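Local coordinates for protein arsenic responsive repressor ArsR (Corynebacterium glutamicum ATCC 13032, PDB 6J0E) that probably represses arsenic-responsive genes as a dimer through a winged helix-turn-helix domain and releases DNA when it binds As(III), at residues T20-S25 / L108-Q113; K36-P41 / E103-L108; L44-Q49 / P72-H77; S48-G53 / N61-L66; H76-M81 / G85-V90. All coordinates share one frame; numbering follows the deposited sequence. Where two conformers were deposited one is given.

Interaction 1 (T20-S25 / L108-Q113)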
# COMPACT_ATOMS: atom_id res chain seq x y z
N THR B 20 -10.78 -2.22 -6.30
CA THR B 20 -12.10 -2.82 -6.02
C THR B 20 -12.18 -4.30 -6.15
O THR B 20 -12.65 -4.95 -5.25
CB THR B 20 -13.22 -2.22 -6.78
OG1 THR B 20 -13.31 -0.85 -6.38
CG2 THR B 20 -14.52 -2.79 -6.35
N GLY B 21 -11.62 -4.81 -7.26
CA GLY B 21 -11.67 -6.22 -7.40
C GLY B 21 -10.89 -6.96 -6.34
O GLY B 21 -11.40 -7.85 -5.74
N PRO B 22 -9.55 -6.66 -6.12
CA PRO B 22 -8.85 -7.48 -5.13
C PRO B 22 -9.43 -7.18 -3.76
O PRO B 22 -9.50 -8.07 -2.99
CB PRO B 22 -7.37 -6.95 -5.17
CG PRO B 22 -7.33 -6.23 -6.42
CD PRO B 22 -8.62 -5.78 -6.85
N LEU B 23 -9.94 -5.95 -3.51
CA LEU B 23 -10.44 -5.69 -2.19
C LEU B 23 -11.74 -6.51 -1.97
O LEU B 23 -11.97 -6.86 -0.81
CB LEU B 23 -10.85 -4.24 -2.04
CG LEU B 23 -9.62 -3.33 -1.66
CD1 LEU B 23 -10.13 -1.90 -1.81
CD2 LEU B 23 -9.07 -3.65 -0.29
N SER B 24 -12.45 -6.62 -3.01
CA SER B 24 -13.81 -7.35 -2.97
C SER B 24 -13.72 -8.87 -2.99
O SER B 24 -14.64 -9.57 -2.58
CB SER B 24 -14.72 -6.92 -4.03
OG SER B 24 -14.93 -5.51 -3.86
N SER B 25 -12.59 -9.36 -3.38
CA SER B 25 -12.39 -10.76 -3.59
C SER B 25 -12.28 -11.47 -2.25
O SER B 25 -12.02 -10.88 -1.24
CB SER B 25 -11.10 -11.03 -4.42
OG SER B 25 -10.01 -10.74 -3.65
N LEU B 108 -0.18 -5.43 -3.43
CA LEU B 108 -0.57 -4.54 -2.28
C LEU B 108 -0.74 -3.09 -2.78
O LEU B 108 -1.64 -2.40 -2.31
CB LEU B 108 0.35 -4.70 -1.03
CG LEU B 108 0.39 -6.02 -0.36
CD1 LEU B 108 1.28 -5.93 0.84
CD2 LEU B 108 -1.01 -6.52 0.04
N ARG B 109 0.16 -2.60 -3.65
CA ARG B 109 -0.05 -1.29 -4.30
C ARG B 109 -1.35 -1.11 -4.99
O ARG B 109 -1.93 -0.04 -4.87
CB ARG B 109 1.07 -0.90 -5.21
CG ARG B 109 2.34 -0.63 -4.47
CD ARG B 109 3.43 0.05 -5.40
NE ARG B 109 3.67 -0.61 -6.65
CZ ARG B 109 4.56 -1.61 -6.81
NH1 ARG B 109 5.25 -2.10 -5.72
NH2 ARG B 109 4.66 -2.14 -7.96
N THR B 110 -1.84 -2.17 -5.68
CA THR B 110 -3.13 -2.18 -6.32
C THR B 110 -4.29 -2.15 -5.30
O THR B 110 -5.29 -1.40 -5.47
CB THR B 110 -3.29 -3.40 -7.23
OG1 THR B 110 -2.20 -3.39 -8.16
CG2 THR B 110 -4.62 -3.47 -7.84
N VAL B 111 -4.16 -2.86 -4.23
CA VAL B 111 -5.26 -2.92 -3.22
C VAL B 111 -5.45 -1.54 -2.55
O VAL B 111 -6.39 -1.17 -2.10
CB VAL B 111 -4.89 -3.97 -2.13
CG1 VAL B 111 -5.69 -3.93 -0.87
CG2 VAL B 111 -4.99 -5.40 -2.71
N LEU B 112 -4.33 -0.79 -2.52
CA LEU B 112 -4.25 0.53 -1.89
C LEU B 112 -4.43 1.71 -2.91
O LEU B 112 -4.17 2.84 -2.50
CB LEU B 112 -2.88 0.72 -1.22
CG LEU B 112 -2.41 -0.19 -0.04
CD1 LEU B 112 -0.89 0.01 0.18
CD2 LEU B 112 -3.08 0.17 1.19
N GLN B 113 -4.87 1.44 -4.10
CA GLN B 113 -5.10 2.44 -5.12
C GLN B 113 -6.55 2.96 -4.88
O GLN B 113 -7.45 2.57 -5.53
CB GLN B 113 -4.88 1.82 -6.46
CG GLN B 113 -5.02 2.82 -7.64
CD GLN B 113 -6.47 3.21 -7.96
OE1 GLN B 113 -7.33 2.34 -8.44
NE2 GLN B 113 -6.77 4.53 -7.75
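L23 and P22 of the short helix 20-24 pack on V111 and T110 at the end of helix 102-111. The fold is the ArsR-type winged helix-turn-helix, and this contact joins its N-terminal arm to the last helix. From CB, the first torsion of L23 (chi1 -85°) places CG beside the backbone N and anti to the carbonyl carbon. L23 CG then lies 3.9 Å from V111 O. The CD1 branch stays over the same oxygen: L23 CD1 is 3.8 Å from V111 O. The CD2 branch goes to the valine methyl instead: L23 CD2 is 3.4 Å from V111 CG1, tighter than usual van der Waals contact. The two side chains meet at a slant. V111 O is therefore buried under apolar leucine atoms and has no hydrogen-bonding partner in the model. The other valine methyl serves P22, with V111 CG2 3.8 Å from P22 CB. T110 lies at the margin and crosses the proline ring at about a right angle, with T110 CG2 4.1 Å from P22 CG. Its OG1 is bonded to A106 O one turn back.

The second subunit adds to this site. S48 of that chain packs on L23, and its A51 packs on T20. A51 belongs to the arsenic pocket, so the arm lies close to the metalloid site of the partner subunit. Within helix 20-24, S24 OG donates to T20 O over 2.7 Å, and S24 N reaches that oxygen from the opposite face of the carbonyl plane.

Interaction 2 (K36-P41 / E103-L108)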
# COMPACT_ATOMS: atom_id res chain seq x y z
N LYS B 36 -0.89 -7.10 8.23
CA LYS B 36 -0.62 -7.40 9.61
C LYS B 36 0.87 -7.80 9.77
O LYS B 36 1.54 -7.24 10.64
CB LYS B 36 -1.65 -8.48 10.07
CG LYS B 36 -1.46 -8.85 11.49
CD LYS B 36 -2.64 -9.73 11.87
CE LYS B 36 -2.96 -9.55 13.30
NZ LYS B 36 -1.76 -9.90 14.10
N VAL B 37 1.38 -8.55 8.77
CA VAL B 37 2.74 -8.93 8.72
C VAL B 37 3.63 -7.69 8.61
O VAL B 37 4.65 -7.60 9.20
CB VAL B 37 3.06 -9.92 7.58
CG1 VAL B 37 4.56 -10.11 7.45
CG2 VAL B 37 2.44 -11.23 7.85
N LEU B 38 3.22 -6.73 7.79
CA LEU B 38 3.90 -5.51 7.59
C LEU B 38 3.79 -4.52 8.76
O LEU B 38 4.49 -3.56 8.84
CB LEU B 38 3.42 -4.82 6.32
CG LEU B 38 3.77 -5.51 5.00
CD1 LEU B 38 3.21 -4.65 3.91
CD2 LEU B 38 5.37 -5.52 4.83
N GLY B 39 2.86 -4.72 9.68
CA GLY B 39 2.67 -3.79 10.81
C GLY B 39 3.61 -4.11 11.90
O GLY B 39 3.22 -4.06 13.01
N ASP B 40 4.90 -4.27 11.62
CA ASP B 40 5.93 -4.39 12.63
C ASP B 40 7.08 -3.45 12.15
O ASP B 40 7.57 -3.60 11.06
CB ASP B 40 6.44 -5.84 12.70
CG ASP B 40 7.60 -6.00 13.67
OD1 ASP B 40 8.69 -5.49 13.45
OD2 ASP B 40 7.46 -6.65 14.64
N PRO B 41 7.54 -2.55 12.94
CA PRO B 41 8.62 -1.63 12.53
C PRO B 41 9.94 -2.21 12.10
O PRO B 41 10.52 -1.73 11.11
CB PRO B 41 8.88 -0.73 13.80
CG PRO B 41 7.98 -1.26 14.84
CD PRO B 41 7.24 -2.48 14.40
N GLU B 103 6.52 -9.14 -6.57
CA GLU B 103 5.11 -9.55 -6.79
C GLU B 103 4.07 -9.12 -5.78
O GLU B 103 3.12 -8.43 -6.19
CB GLU B 103 5.04 -11.09 -7.01
CG GLU B 103 5.76 -11.51 -8.26
CD GLU B 103 7.18 -12.00 -7.95
OE1 GLU B 103 7.75 -12.79 -8.70
OE2 GLU B 103 7.71 -11.60 -6.92
N LEU B 104 4.19 -9.55 -4.52
CA LEU B 104 3.22 -9.18 -3.51
C LEU B 104 3.17 -7.68 -3.33
O LEU B 104 2.15 -7.17 -2.99
CB LEU B 104 3.37 -9.87 -2.10
CG LEU B 104 2.95 -11.33 -2.09
CD1 LEU B 104 3.11 -11.75 -0.65
CD2 LEU B 104 1.51 -11.55 -2.54
N PHE B 105 4.27 -7.01 -3.49
CA PHE B 105 4.25 -5.59 -3.22
C PHE B 105 3.42 -4.95 -4.27
O PHE B 105 2.71 -4.03 -4.01
CB PHE B 105 5.68 -5.00 -3.10
CG PHE B 105 6.39 -5.47 -1.89
CD1 PHE B 105 6.08 -4.92 -0.59
CD2 PHE B 105 7.32 -6.53 -1.93
CE1 PHE B 105 6.67 -5.42 0.56
CE2 PHE B 105 7.91 -6.96 -0.78
CZ PHE B 105 7.61 -6.45 0.47
N ALA B 106 3.62 -5.35 -5.52
CA ALA B 106 2.78 -4.80 -6.63
C ALA B 106 1.28 -5.09 -6.41
O ALA B 106 0.44 -4.20 -6.62
CB ALA B 106 3.23 -5.36 -7.96
N GLU B 107 0.95 -6.23 -5.90
CA GLU B 107 -0.40 -6.57 -5.59
C GLU B 107 -0.95 -5.63 -4.50
O GLU B 107 -2.08 -5.13 -4.64
CB GLU B 107 -0.57 -8.05 -5.01
CG GLU B 107 -0.36 -9.07 -6.10
CD GLU B 107 -1.04 -10.42 -5.75
OE1 GLU B 107 -1.35 -10.70 -4.56
OE2 GLU B 107 -1.21 -11.23 -6.75
N LEU B 108 -0.18 -5.43 -3.43
CA LEU B 108 -0.57 -4.54 -2.28
C LEU B 108 -0.74 -3.09 -2.78
O LEU B 108 -1.64 -2.40 -2.31
CB LEU B 108 0.35 -4.70 -1.03
CG LEU B 108 0.39 -6.02 -0.36
CD1 LEU B 108 1.28 -5.93 0.84
CD2 LEU B 108 -1.01 -6.52 0.04
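The ring of F105 is met obliquely by L38, whose CD2 is 4.5 Å from F105 CE1. A second ring, that of F86, also meets F105, with their planes at about 35°. L47 of helix 41-52 and L112 of the second subunit also pack on F105. These side chains form part of the hydrophobic core of the winged helix-turn-helix, where helix 28-38 faces helix 102-111.

L38 and L108 make the closer contact. Their side chains reach toward each other tip to tip, and L38 CD1 is 3.8 Å from L108 CD1. Both leucines are extended beyond CG. In L38 the second torsion (chi2 -180°) carries CD1 toward L108, while CD2 turns to F105. One leucine thus touches two residues a helical turn apart, F105 and L108. The backbones stay well separated, with 10.8 Å between L38 CA and F105 CA. No hydrogen bond crosses the gap. All three touching residues are buried, and every atom pair that touches is carbon on carbon. F35 of the second subunit packs on L38, which brings this core up to the dimer interface.

Past L38 the chain turns sharply into helix 41-52. G39 is the centre of an inverse gamma turn, closed by a weak bond of 2.9 Å from D40 N to L38 O. G39 N also donates to K36 O, at 3.0 Å. D40 then takes the N-cap position of the next helix. Its side chain lies anti to the backbone N (chi1 175°), and OD1 accepts a hydrogen bond from R43 N.

Interaction 3 (L44-Q49 / P72-H77)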
# COMPACT_ATOMS: atom_id res chain seq x y z
N LEU B 44 9.63 -3.60 8.61
CA LEU B 44 9.66 -2.54 7.60
C LEU B 44 11.05 -2.06 7.32
O LEU B 44 11.40 -1.78 6.17
CB LEU B 44 8.79 -1.32 8.05
CG LEU B 44 7.33 -1.64 7.91
CD1 LEU B 44 6.63 -0.25 8.08
CD2 LEU B 44 6.85 -2.24 6.62
N ARG B 45 11.81 -1.87 8.39
CA ARG B 45 13.27 -1.58 8.25
C ARG B 45 14.11 -2.63 7.54
O ARG B 45 15.03 -2.23 6.80
CB ARG B 45 13.89 -1.25 9.58
CG ARG B 45 13.27 -0.01 10.18
CD ARG B 45 14.18 0.84 11.11
NE ARG B 45 14.80 0.01 12.13
CZ ARG B 45 14.28 -0.39 13.28
NH1 ARG B 45 13.06 -0.12 13.61
NH2 ARG B 45 15.01 -1.15 14.11
N ILE B 46 13.83 -3.88 7.77
CA ILE B 46 14.49 -4.92 7.02
C ILE B 46 14.16 -4.66 5.60
O ILE B 46 15.07 -4.67 4.78
CB ILE B 46 14.14 -6.34 7.42
CG1 ILE B 46 14.53 -6.53 8.86
CG2 ILE B 46 14.73 -7.28 6.40
CD1 ILE B 46 14.27 -7.89 9.52
N LEU B 47 12.85 -4.50 5.29
CA LEU B 47 12.53 -4.19 3.87
C LEU B 47 13.24 -3.03 3.29
O LEU B 47 13.65 -3.07 2.10
CB LEU B 47 11.01 -4.06 3.61
CG LEU B 47 10.39 -5.33 3.90
CD1 LEU B 47 8.89 -5.14 3.77
CD2 LEU B 47 10.81 -6.43 2.87
N SER B 48 13.33 -1.97 4.08
CA SER B 48 14.21 -0.81 3.75
C SER B 48 15.62 -1.02 3.48
O SER B 48 16.16 -0.44 2.57
CB SER B 48 14.15 0.20 4.92
OG SER B 48 13.25 1.17 4.53
N GLN B 49 16.25 -1.79 4.38
CA GLN B 49 17.69 -2.09 4.12
C GLN B 49 17.82 -2.91 2.79
O GLN B 49 18.78 -2.72 2.06
CB GLN B 49 18.31 -2.84 5.30
CG GLN B 49 18.29 -2.02 6.58
CD GLN B 49 19.51 -1.09 6.70
OE1 GLN B 49 20.35 -1.04 5.77
NE2 GLN B 49 19.55 -0.28 7.75
N PRO B 72 19.24 -13.95 16.24
CA PRO B 72 17.85 -14.55 16.44
C PRO B 72 16.68 -13.53 16.09
O PRO B 72 15.61 -13.94 15.59
CB PRO B 72 17.87 -15.00 17.94
CG PRO B 72 19.36 -15.21 18.14
CD PRO B 72 20.01 -14.03 17.47
N THR B 73 16.89 -12.24 16.34
CA THR B 73 15.82 -11.29 16.03
C THR B 73 15.58 -11.20 14.55
O THR B 73 14.40 -11.32 14.08
CB THR B 73 16.12 -9.90 16.60
OG1 THR B 73 15.92 -10.02 17.98
CG2 THR B 73 15.15 -8.89 16.22
N ILE B 74 16.67 -10.90 13.81
CA ILE B 74 16.52 -10.76 12.38
C ILE B 74 16.07 -12.08 11.74
O ILE B 74 15.25 -12.11 10.84
CB ILE B 74 17.85 -10.39 11.71
CG1 ILE B 74 18.34 -8.98 12.17
CG2 ILE B 74 17.73 -10.35 10.20
CD1 ILE B 74 17.55 -7.79 11.77
N SER B 75 16.64 -13.21 12.19
CA SER B 75 16.24 -14.47 11.62
C SER B 75 14.73 -14.71 11.84
O SER B 75 14.12 -15.27 10.97
CB SER B 75 17.00 -15.67 12.19
OG SER B 75 18.25 -15.67 11.59
N HIS B 76 14.18 -14.29 12.99
CA HIS B 76 12.74 -14.53 13.28
C HIS B 76 11.91 -13.75 12.20
O HIS B 76 10.94 -14.23 11.62
CB HIS B 76 12.40 -14.04 14.67
CG HIS B 76 10.94 -13.96 14.94
ND1 HIS B 76 10.24 -15.05 15.42
CD2 HIS B 76 10.06 -12.94 14.88
CE1 HIS B 76 8.98 -14.71 15.61
NE2 HIS B 76 8.86 -13.42 15.31
N HIS B 77 12.31 -12.51 12.00
CA HIS B 77 11.59 -11.55 11.12
C HIS B 77 11.71 -12.04 9.69
O HIS B 77 10.74 -11.98 8.96
CB HIS B 77 12.06 -10.16 11.30
CG HIS B 77 11.58 -9.52 12.57
ND1 HIS B 77 10.24 -9.49 12.92
CD2 HIS B 77 12.24 -8.89 13.56
CE1 HIS B 77 10.12 -8.96 14.12
NE2 HIS B 77 11.31 -8.50 14.49
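I46 of helix 41-52 points into helix 71-83 and meets I74 and H77 with a single methyl. The apolar contacts come first. I46 CD1 lies 4.0 Å from I74 CD1, and the two side chains slide past each other in opposite directions. I46 CD1 is closer still to H77 CB, at 3.6 Å, where the side chains cross at about a right angle. I46 is fully extended at its end (chi2 180°), which pushes CD1 into the notch between I74 and H77. I74 bends at the same torsion (chi2 -67°), which turns its CD1 toward helix 41-52. The helices themselves stay apart, with I46 CA 8.2 Å from I74 CA. All three residues are buried.

The ring contacts come next. I46 CD1 approaches the H77 imidazole obliquely. One face of that ring carries H76 CD2, 3.9 Å above the plane and offset toward the rim.

Polar bonds lie around the contact, and none crosses between the two segments. H77 ND1 is hydrogen-bonded to R43 NE, which ties the ring nitrogen next to CG back to helix 41-52 and should limit the ring's rotation. Elsewhere on helix 41-52, S48 OG bonds to L23 N of the second subunit, and R45 NH1 bonds to S28 OG of that chain.

Helices 60-67 and 71-83 form the helix-turn-helix, and 71-83 is probably the DNA-recognition helix. Helix 41-52 packs against it through I46. M67 of helix 60-67 packs on both I46 and I74, while L78 and M81 of helix 71-83 also pack on I46.

Interaction 4 (S48-G53 / N61-L66)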
# COMPACT_ATOMS: atom_id res chain seq x y z
N SER B 48 13.33 -1.97 4.08
CA SER B 48 14.21 -0.81 3.75
C SER B 48 15.62 -1.02 3.48
O SER B 48 16.16 -0.44 2.57
CB SER B 48 14.15 0.20 4.92
OG SER B 48 13.25 1.17 4.53
N GLN B 49 16.25 -1.79 4.38
CA GLN B 49 17.69 -2.09 4.12
C GLN B 49 17.82 -2.91 2.79
O GLN B 49 18.78 -2.72 2.06
CB GLN B 49 18.31 -2.84 5.30
CG GLN B 49 18.29 -2.02 6.58
CD GLN B 49 19.51 -1.09 6.70
OE1 GLN B 49 20.35 -1.04 5.77
NE2 GLN B 49 19.55 -0.28 7.75
N LEU B 50 16.86 -3.84 2.53
CA LEU B 50 16.95 -4.64 1.34
C LEU B 50 16.78 -3.82 0.12
O LEU B 50 17.61 -3.89 -0.86
CB LEU B 50 15.94 -5.78 1.39
CG LEU B 50 16.25 -6.75 2.52
CD1 LEU B 50 15.13 -7.80 2.50
CD2 LEU B 50 17.60 -7.43 2.42
N ALA B 51 15.80 -2.96 0.13
CA ALA B 51 15.56 -2.13 -1.03
C ALA B 51 16.70 -1.08 -1.21
O ALA B 51 17.14 -0.80 -2.30
CB ALA B 51 14.17 -1.48 -0.89
N ALA B 52 17.20 -0.52 -0.12
CA ALA B 52 18.30 0.44 -0.19
C ALA B 52 19.56 -0.21 -0.80
O ALA B 52 20.40 0.47 -1.35
CB ALA B 52 18.54 1.07 1.20
N GLY B 53 19.65 -1.53 -0.78
CA GLY B 53 20.66 -2.27 -1.53
C GLY B 53 20.31 -2.73 -2.93
O GLY B 53 20.81 -3.76 -3.42
N ASN B 61 23.68 -12.37 8.44
CA ASN B 61 24.91 -11.73 9.04
C ASN B 61 25.08 -10.31 8.59
O ASN B 61 25.36 -9.45 9.40
CB ASN B 61 26.20 -12.42 8.70
CG ASN B 61 26.55 -13.42 9.70
OD1 ASN B 61 25.66 -13.98 10.33
ND2 ASN B 61 27.84 -13.68 9.85
N GLU B 62 24.83 -10.06 7.32
CA GLU B 62 24.97 -8.72 6.81
C GLU B 62 23.86 -7.81 7.39
O GLU B 62 24.09 -6.64 7.76
CB GLU B 62 24.95 -8.77 5.29
CG GLU B 62 25.13 -7.39 4.62
CD GLU B 62 25.20 -7.38 3.05
OE1 GLU B 62 25.24 -8.43 2.35
OE2 GLU B 62 25.18 -6.25 2.50
N LEU B 63 22.66 -8.35 7.54
CA LEU B 63 21.58 -7.49 8.00
C LEU B 63 21.77 -7.22 9.52
O LEU B 63 21.39 -6.18 10.01
CB LEU B 63 20.10 -8.12 7.82
CG LEU B 63 19.57 -8.03 6.38
CD1 LEU B 63 18.42 -9.07 6.35
CD2 LEU B 63 19.23 -6.55 6.12
N THR B 64 22.33 -8.22 10.25
CA THR B 64 22.50 -7.97 11.73
C THR B 64 23.59 -6.87 11.88
O THR B 64 23.42 -6.01 12.77
CB THR B 64 22.96 -9.15 12.54
OG1 THR B 64 24.19 -9.53 11.98
CG2 THR B 64 21.94 -10.37 12.51
N ASP B 65 24.63 -6.89 11.08
CA ASP B 65 25.62 -5.83 11.12
C ASP B 65 24.95 -4.45 10.78
O ASP B 65 25.23 -3.41 11.45
CB ASP B 65 26.80 -6.26 10.19
CG ASP B 65 28.18 -5.56 10.55
OD1 ASP B 65 28.52 -5.24 11.72
OD2 ASP B 65 28.91 -5.35 9.58
N LEU B 66 24.15 -4.41 9.72
CA LEU B 66 23.54 -3.14 9.23
C LEU B 66 22.58 -2.56 10.29
O LEU B 66 22.47 -1.32 10.51
CB LEU B 66 22.86 -3.34 7.84
CG LEU B 66 23.69 -3.59 6.58
CD1 LEU B 66 22.76 -3.91 5.47
CD2 LEU B 66 24.51 -2.32 6.22
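Q49 and L50 on helix 41-52 face L66 and L63 on helix 60-67, the first helix of the helix-turn-helix in the ArsR-type winged domain. The two helical segments cross steeply, at 107° between their N-to-C directions, and their axes approach to 11.4 Å. Side chains therefore span most of the gap.

L50 and L63 cross at about a right angle. They touch through one methyl each, with L50 CD2 4.1 Å from L63 CD2. The same methyl of L63 also lies against the glutamine stem, at 3.9 Å from L63 CD2 to Q49 CB. It thus sits between neighbouring residues of helix 41-52.

Q49 lies aslant the side chain of L66. Its chain bends at the second torsion (chi2 -86°), which lays the amide against the leucine. The carbonyl end does most of the touching: Q49 OE1 is 3.8 Å from L66 CD1 and 4.0 Å from L66 CB. The amide nitrogen lies on the backbone side, and Q49 NE2 is 4.2 Å from L66 O, too far for a hydrogen bond.

The inner pair is buried, and V58 of strand 58-59 packs on both L50 and L63. L66 is exposed. On the far side of helix 41-52, A51 belongs to the arsenic pocket, and C16 of the second subunit packs on it. P22 of that subunit packs on Q49.

The inner half is purely apolar, and the outer half sets an amide against aliphatic carbon. Cohesion here rests on van der Waals contact and burial of leucine, with no directional bond between the helices.

Interaction 5 (H76-M81 / G85-V90)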
# COMPACT_ATOMS: atom_id res chain seq x y z
N HIS B 76 14.18 -14.29 12.99
CA HIS B 76 12.74 -14.53 13.28
C HIS B 76 11.91 -13.75 12.20
O HIS B 76 10.94 -14.23 11.62
CB HIS B 76 12.40 -14.04 14.67
CG HIS B 76 10.94 -13.96 14.94
ND1 HIS B 76 10.24 -15.05 15.42
CD2 HIS B 76 10.06 -12.94 14.88
CE1 HIS B 76 8.98 -14.71 15.61
NE2 HIS B 76 8.86 -13.42 15.31
N HIS B 77 12.31 -12.51 12.00
CA HIS B 77 11.59 -11.55 11.12
C HIS B 77 11.71 -12.04 9.69
O HIS B 77 10.74 -11.98 8.96
CB HIS B 77 12.06 -10.16 11.30
CG HIS B 77 11.58 -9.52 12.57
ND1 HIS B 77 10.24 -9.49 12.92
CD2 HIS B 77 12.24 -8.89 13.56
CE1 HIS B 77 10.12 -8.96 14.12
NE2 HIS B 77 11.31 -8.50 14.49
N LEU B 78 12.88 -12.53 9.32
CA LEU B 78 13.07 -12.99 8.00
C LEU B 78 12.17 -14.21 7.71
O LEU B 78 11.67 -14.34 6.60
CB LEU B 78 14.49 -13.34 7.69
CG LEU B 78 15.41 -12.15 7.70
CD1 LEU B 78 16.82 -12.66 7.54
CD2 LEU B 78 15.12 -11.25 6.53
N LYS B 79 12.07 -15.06 8.71
CA LYS B 79 11.29 -16.28 8.54
C LYS B 79 9.75 -15.81 8.30
O LYS B 79 9.08 -16.35 7.48
CB LYS B 79 11.50 -17.19 9.76
CG LYS B 79 10.72 -18.47 9.66
CD LYS B 79 11.38 -19.51 10.50
CE LYS B 79 10.58 -20.77 10.40
NZ LYS B 79 9.31 -20.57 11.05
N LYS B 80 9.24 -14.89 9.10
CA LYS B 80 7.85 -14.46 9.00
C LYS B 80 7.62 -13.79 7.62
O LYS B 80 6.66 -14.10 6.99
CB LYS B 80 7.51 -13.51 10.14
CG LYS B 80 7.58 -14.22 11.52
CD LYS B 80 6.52 -15.31 11.70
CE LYS B 80 6.57 -15.77 13.22
NZ LYS B 80 5.63 -16.91 13.23
N MET B 81 8.58 -13.00 7.14
CA MET B 81 8.43 -12.35 5.89
C MET B 81 8.51 -13.31 4.68
O MET B 81 7.85 -13.13 3.69
CB MET B 81 9.36 -11.18 5.73
CG MET B 81 8.87 -10.05 6.62
SD MET B 81 9.97 -8.73 6.18
CE MET B 81 11.22 -9.14 7.31
N GLY B 85 5.59 -14.54 1.93
CA GLY B 85 5.85 -14.42 0.50
C GLY B 85 6.52 -13.08 0.09
O GLY B 85 6.68 -12.81 -1.12
N PHE B 86 6.84 -12.18 1.06
CA PHE B 86 7.55 -10.99 0.75
C PHE B 86 9.00 -11.19 0.27
O PHE B 86 9.57 -10.33 -0.41
CB PHE B 86 7.57 -9.99 1.91
CG PHE B 86 6.16 -9.48 2.29
CD1 PHE B 86 5.41 -8.85 1.31
CD2 PHE B 86 5.64 -9.66 3.54
CE1 PHE B 86 4.11 -8.41 1.62
CE2 PHE B 86 4.33 -9.24 3.84
CZ PHE B 86 3.64 -8.58 2.91
N LEU B 87 9.56 -12.30 0.80
CA LEU B 87 11.02 -12.64 0.56
C LEU B 87 11.07 -14.07 0.12
O LEU B 87 10.17 -14.83 0.40
CB LEU B 87 11.91 -12.57 1.79
CG LEU B 87 11.81 -11.26 2.55
CD1 LEU B 87 12.56 -11.41 3.87
CD2 LEU B 87 12.25 -10.01 1.81
N ASP B 88 12.17 -14.42 -0.49
CA ASP B 88 12.39 -15.89 -0.56
C ASP B 88 13.88 -16.06 -0.45
O ASP B 88 14.58 -15.09 -0.27
CB ASP B 88 11.85 -16.57 -1.80
CG ASP B 88 12.44 -16.08 -3.05
OD1 ASP B 88 13.37 -15.30 -3.08
OD2 ASP B 88 11.96 -16.56 -4.10
N ARG B 89 14.26 -17.31 -0.41
CA ARG B 89 15.63 -17.61 -0.09
C ARG B 89 16.33 -18.02 -1.40
O ARG B 89 15.79 -18.77 -2.22
CB ARG B 89 15.65 -18.71 0.95
CG ARG B 89 15.12 -18.38 2.32
CD ARG B 89 14.46 -19.57 2.99
NE ARG B 89 15.42 -20.65 3.26
CZ ARG B 89 16.19 -20.77 4.36
NH1 ARG B 89 16.17 -19.89 5.33
NH2 ARG B 89 17.06 -21.78 4.46
N VAL B 90 17.56 -17.60 -1.52
CA VAL B 90 18.37 -18.03 -2.70
C VAL B 90 19.79 -18.41 -2.19
O VAL B 90 20.31 -17.83 -1.27
CB VAL B 90 18.38 -17.00 -3.81
CG1 VAL B 90 16.93 -16.77 -4.34
CG2 VAL B 90 19.03 -15.75 -3.31
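M81 O gathers three weak backbone bonds where helix 71-83 ends and the wing begins: from G85 N at 3.2 Å, from F86 N at 3.0 Å and from L87 N at 3.5 Å. G85 ends the helix in a Schellman motif. Its positive phi (97°) turns the chain back, so that F86 and L87 face the helix they have just left.

L87 then packs on two residues one turn apart. L87 CD1 lies 3.7 Å from both L78 CD2 and M81 CB. L78 and L87 approach each other at a slant. The first torsion of L87 (chi1 -52°) sets CG beside its backbone N, and the extended second torsion carries CD1 to the two side chains. M81 also meets F86 through the stems, with M81 CB 4.4 Å from F86 CB. F86 CB is closer to the carbonyl, at 3.6 Å from M81 O. The phenyl ring approaches this oxygen obliquely. The side chains that touch are all buried.

The contact fixes the first strand of the wing, 87-92, to helix 71-83. Strand 95-100 pairs with it, and D88 makes salt bridges to R99 and R101. L50 of helix 41-52 packs on L87, V60 and L63 of helix 60-67 pack on L78, and the F86 ring reaches L34, V37 and L38 of helix 28-38.

How the interactions relate
From the N terminus, interaction 1 closes the widest loop, between the arm at helix 20-24 and the end of helix 102-111. Interaction 2 closes a loop within it, from the end of helix 28-38 to helix 102-111, and shares L108 with it. The other three contacts lie inside both loops. Interactions 3 and 4 both start on helix 41-52. Interaction 4 reaches helix 60-67, and interaction 3 goes on to helix 71-83. Interaction 5 then joins helix 71-83 to the wing. F86 of interaction 5 packs on L38, F105 and L108, linking the wing to the dimerisation helices. Interactions 1 to 4 touch the second subunit.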